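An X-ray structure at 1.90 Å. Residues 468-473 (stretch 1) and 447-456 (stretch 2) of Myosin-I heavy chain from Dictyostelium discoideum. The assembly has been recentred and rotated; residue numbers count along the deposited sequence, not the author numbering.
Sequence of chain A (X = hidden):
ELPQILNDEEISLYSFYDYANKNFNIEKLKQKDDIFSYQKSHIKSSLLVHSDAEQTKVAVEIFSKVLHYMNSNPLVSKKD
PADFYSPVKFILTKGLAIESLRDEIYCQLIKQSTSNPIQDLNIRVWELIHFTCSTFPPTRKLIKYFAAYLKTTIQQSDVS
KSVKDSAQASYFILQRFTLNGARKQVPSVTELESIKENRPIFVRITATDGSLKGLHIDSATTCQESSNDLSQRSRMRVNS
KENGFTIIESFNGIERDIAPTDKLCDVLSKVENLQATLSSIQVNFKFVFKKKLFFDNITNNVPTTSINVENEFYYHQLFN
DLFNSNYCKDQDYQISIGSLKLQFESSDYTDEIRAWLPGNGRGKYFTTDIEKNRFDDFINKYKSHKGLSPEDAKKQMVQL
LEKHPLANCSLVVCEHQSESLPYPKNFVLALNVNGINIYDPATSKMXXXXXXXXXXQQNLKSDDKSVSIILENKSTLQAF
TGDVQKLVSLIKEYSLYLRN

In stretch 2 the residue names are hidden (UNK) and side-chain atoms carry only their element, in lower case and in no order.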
# COMPACT_ATOMS: atom_id res chain seq x y z
N SER A 468 -23.23 -4.61 -5.92
CA SER A 468 -24.61 -5.06 -5.98
C SER A 468 -24.84 -6.24 -5.05
O SER A 468 -24.30 -7.32 -5.23
CB SER A 468 -24.97 -5.40 -7.42
OG SER A 468 -25.06 -4.20 -8.17
N ILE A 469 -25.64 -5.99 -4.02
CA ILE A 469 -25.84 -6.97 -2.96
C ILE A 469 -27.25 -7.53 -3.07
O ILE A 469 -28.20 -6.77 -3.27
CB ILE A 469 -25.64 -6.30 -1.60
CG1 ILE A 469 -24.16 -5.89 -1.43
CG2 ILE A 469 -26.08 -7.21 -0.48
CD1 ILE A 469 -24.01 -4.54 -0.77
N ILE A 470 -27.38 -8.84 -2.94
CA ILE A 470 -28.68 -9.48 -3.13
C ILE A 470 -29.44 -9.56 -1.82
O ILE A 470 -28.91 -10.06 -0.81
CB ILE A 470 -28.54 -10.88 -3.73
CG1 ILE A 470 -27.71 -10.84 -5.01
CG2 ILE A 470 -29.93 -11.49 -4.01
CD1 ILE A 470 -28.38 -10.11 -6.14
N LEU A 471 -30.67 -9.08 -1.83
CA LEU A 471 -31.53 -9.15 -0.66
C LEU A 471 -32.30 -10.48 -0.61
O LEU A 471 -32.28 -11.27 -1.56
CB LEU A 471 -32.48 -7.95 -0.63
CG LEU A 471 -31.74 -6.63 -0.84
CD1 LEU A 471 -32.68 -5.44 -0.95
CD2 LEU A 471 -30.71 -6.42 0.29
N GLU A 472 -32.96 -10.73 0.52
CA GLU A 472 -33.64 -12.01 0.72
C GLU A 472 -34.74 -12.25 -0.33
O GLU A 472 -35.00 -13.40 -0.70
CB GLU A 472 -34.19 -12.09 2.15
CG GLU A 472 -34.98 -13.37 2.45
CD GLU A 472 -34.15 -14.64 2.29
OE1 GLU A 472 -33.00 -14.68 2.78
OE2 GLU A 472 -34.66 -15.60 1.67
N ASN A 473 -35.34 -11.18 -0.83
CA ASN A 473 -36.42 -11.30 -1.82
C ASN A 473 -35.93 -11.38 -3.25
O ASN A 473 -36.71 -11.28 -4.21
CB ASN A 473 -37.45 -10.18 -1.67
CG ASN A 473 -36.84 -8.79 -1.78
OD1 ASN A 473 -35.79 -8.60 -2.39
ND2 ASN A 473 -37.53 -7.80 -1.21
N UNK A 447 -31.60 -1.21 10.02
CA UNK A 447 -32.81 -1.32 9.21
C UNK A 447 -33.03 -2.72 8.68
O UNK A 447 -34.17 -3.17 8.54
c UNK A 447 -32.71 1.98 7.16
c UNK A 447 -33.90 1.53 9.32
c UNK A 447 -32.72 1.15 8.43
c UNK A 447 -32.77 -0.33 8.05
N UNK A 448 -31.93 -3.42 8.40
CA UNK A 448 -32.02 -4.75 7.79
C UNK A 448 -30.70 -5.47 7.94
O UNK A 448 -29.65 -4.85 7.93
o UNK A 448 -34.26 -4.77 4.28
c UNK A 448 -32.64 -5.93 5.61
c UNK A 448 -33.48 -5.75 4.34
o UNK A 448 -33.35 -6.59 3.42
c UNK A 448 -32.37 -4.62 6.31
N UNK A 449 -30.76 -6.79 8.10
CA UNK A 449 -29.55 -7.61 8.14
C UNK A 449 -29.49 -8.49 6.91
O UNK A 449 -30.22 -9.48 6.79
o UNK A 449 -28.41 -9.39 9.34
c UNK A 449 -29.51 -8.48 9.40
N UNK A 450 -28.63 -8.12 5.97
CA UNK A 450 -28.49 -8.84 4.72
C UNK A 450 -27.55 -10.03 4.89
O UNK A 450 -26.51 -9.92 5.54
c UNK A 450 -28.02 -7.90 3.60
c UNK A 450 -27.84 -8.67 2.30
c UNK A 450 -29.02 -6.76 3.42
N UNK A 451 -27.92 -11.17 4.32
CA UNK A 451 -27.19 -12.42 4.55
C UNK A 451 -26.03 -12.65 3.58
O UNK A 451 -26.19 -12.52 2.37
c UNK A 451 -29.31 -13.61 5.42
c UNK A 451 -31.64 -14.54 5.72
c UNK A 451 -28.15 -13.61 4.44
c UNK A 451 -30.29 -14.73 5.05
n UNK A 451 -31.51 -14.50 7.20
N UNK A 452 -24.88 -13.05 4.12
CA UNK A 452 -23.77 -13.49 3.27
C UNK A 452 -24.19 -14.68 2.43
O UNK A 452 -23.72 -14.86 1.31
c UNK A 452 -20.70 -10.59 4.87
c UNK A 452 -22.53 -13.86 4.12
o UNK A 452 -20.26 -9.46 6.93
c UNK A 452 -22.01 -12.61 6.24
c UNK A 452 -21.45 -11.54 6.93
c UNK A 452 -21.27 -11.67 4.18
c UNK A 452 -21.93 -12.69 4.86
c UNK A 452 -20.80 -10.53 6.23
N UNK A 453 -25.09 -15.50 2.98
CA UNK A 453 -25.51 -16.72 2.28
C UNK A 453 -26.33 -16.42 1.03
O UNK A 453 -26.52 -17.28 0.18
c UNK A 453 -26.28 -17.65 3.22
o UNK A 453 -27.46 -17.04 3.68
N UNK A 454 -26.82 -15.19 0.91
CA UNK A 454 -27.54 -14.80 -0.29
C UNK A 454 -26.68 -14.23 -1.41
O UNK A 454 -27.16 -14.03 -2.53
n UNK A 454 -30.64 -13.94 1.49
o UNK A 454 -30.03 -15.79 0.38
c UNK A 454 -29.86 -14.60 0.66
c UNK A 454 -28.70 -13.86 0.05
N UNK A 455 -25.40 -14.00 -1.14
CA UNK A 455 -24.51 -13.42 -2.14
C UNK A 455 -23.87 -14.47 -3.05
O UNK A 455 -23.58 -15.59 -2.63
o UNK A 455 -25.27 -10.44 -2.06
c UNK A 455 -23.44 -12.55 -1.48
n UNK A 455 -26.22 -10.74 -0.05
c UNK A 455 -25.22 -10.88 -0.91
c UNK A 455 -24.00 -11.63 -0.42
N UNK A 456 -23.67 -14.09 -4.32
CA UNK A 456 -22.94 -14.91 -5.27
C UNK A 456 -21.53 -15.13 -4.76
O UNK A 456 -20.84 -14.18 -4.39
o UNK A 456 -22.01 -14.93 -7.52
c UNK A 456 -22.90 -14.24 -6.65
O HOH W 1 -32.58 -9.05 2.58
O HOH W 2 -29.87 -11.28 1.80

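Position 447 has four side-chain carbons, forked at the second. It touches nothing on stretch 1. The fork beyond CB identifies Leu447.

Position 448 has three carbons, the third carrying two oxygens. CA-to-CB points toward stretch 1. One oxygen lies 4.1 Å from CD2 of Leu471 and accepts a hydrogen bond from water 1. A carboxylate at the end of a three-carbon chain makes this Glu448. OE2 of Glu448 is 2.7 Å from the oxygen of water 1, and that water accepts from N of Glu472, also at 2.7 Å. The water thus joins the carboxylate to the backbone of stretch 1.

Position 449 has one carbon and one oxygen, and no contact with stretch 1. It is Ser449.

Position 450 has three carbons, with CB carrying the other two. CA-to-CB points toward stretch 1, and the carbons touch methyl groups of Ile469 and Leu471 and O of Ile470. It is Val450. CG1 of Val450 lies 3.6 Å from CG2 of Ile469, and CG2 of Val450 lies 3.6 Å from CD2 of Leu471. CG1 of Val450 is also 4.2 Å from CD2 of Leu471, so it is near both residues.

Position 451 has four carbons in a row ending in nitrogen. The last carbon is 3.2 Å from OE1 of Glu472. The chain is that of Lys451. The close atom is CE; NZ lies farther from this oxygen.

Position 452 has one carbon, then a six-carbon ring bearing an oxygen. CA-to-CB points away from stretch 1, which it does not touch. It is Tyr452, with OH bonded elsewhere in the structure.

Position 453 has one carbon and one oxygen, and makes no contact with stretch 1. It is Ser453.

Position 454 has two carbons, the second carrying one oxygen and one nitrogen. CA-to-CB points toward stretch 1, and the nitrogen reaches a carboxylate. The short amide is Asn454. ND2 of Asn454 donates to OE1 of Glu472 at 2.8 Å. It also donates to the oxygen of water 2, at 2.8 Å.

Position 455 has three carbons, the third carrying one oxygen and one nitrogen. Its end comes near the backbone of position 470. The longer amide is Gln455. OE1 of Gln455 accepts from N of Ile470 at 2.8 Å, and NE2 of Gln455 donates to O of Ile470 at 2.9 Å. NE2 of Gln455 also donates to O of Lys451 at 3.0 Å.

Position 456 has one carbon and one oxygen, and no contact with stretch 1. It is Ser456.

The contact buries 402 Å², both sides summed. The amide of Gln455 pairs with both N and O of Ile470, accepting from the first and donating to the second. Val450 packs against Ile469 and Leu471. Asn454 holds Glu472. Water 2 donates to O of Ile470 and accepts from N of Lys451 and ND2 of Asn454, so it ties the turn of stretch 2 to the same carbonyl that Gln455 binds.

Stretch 2, residues 447-456: LESVKYSNQS
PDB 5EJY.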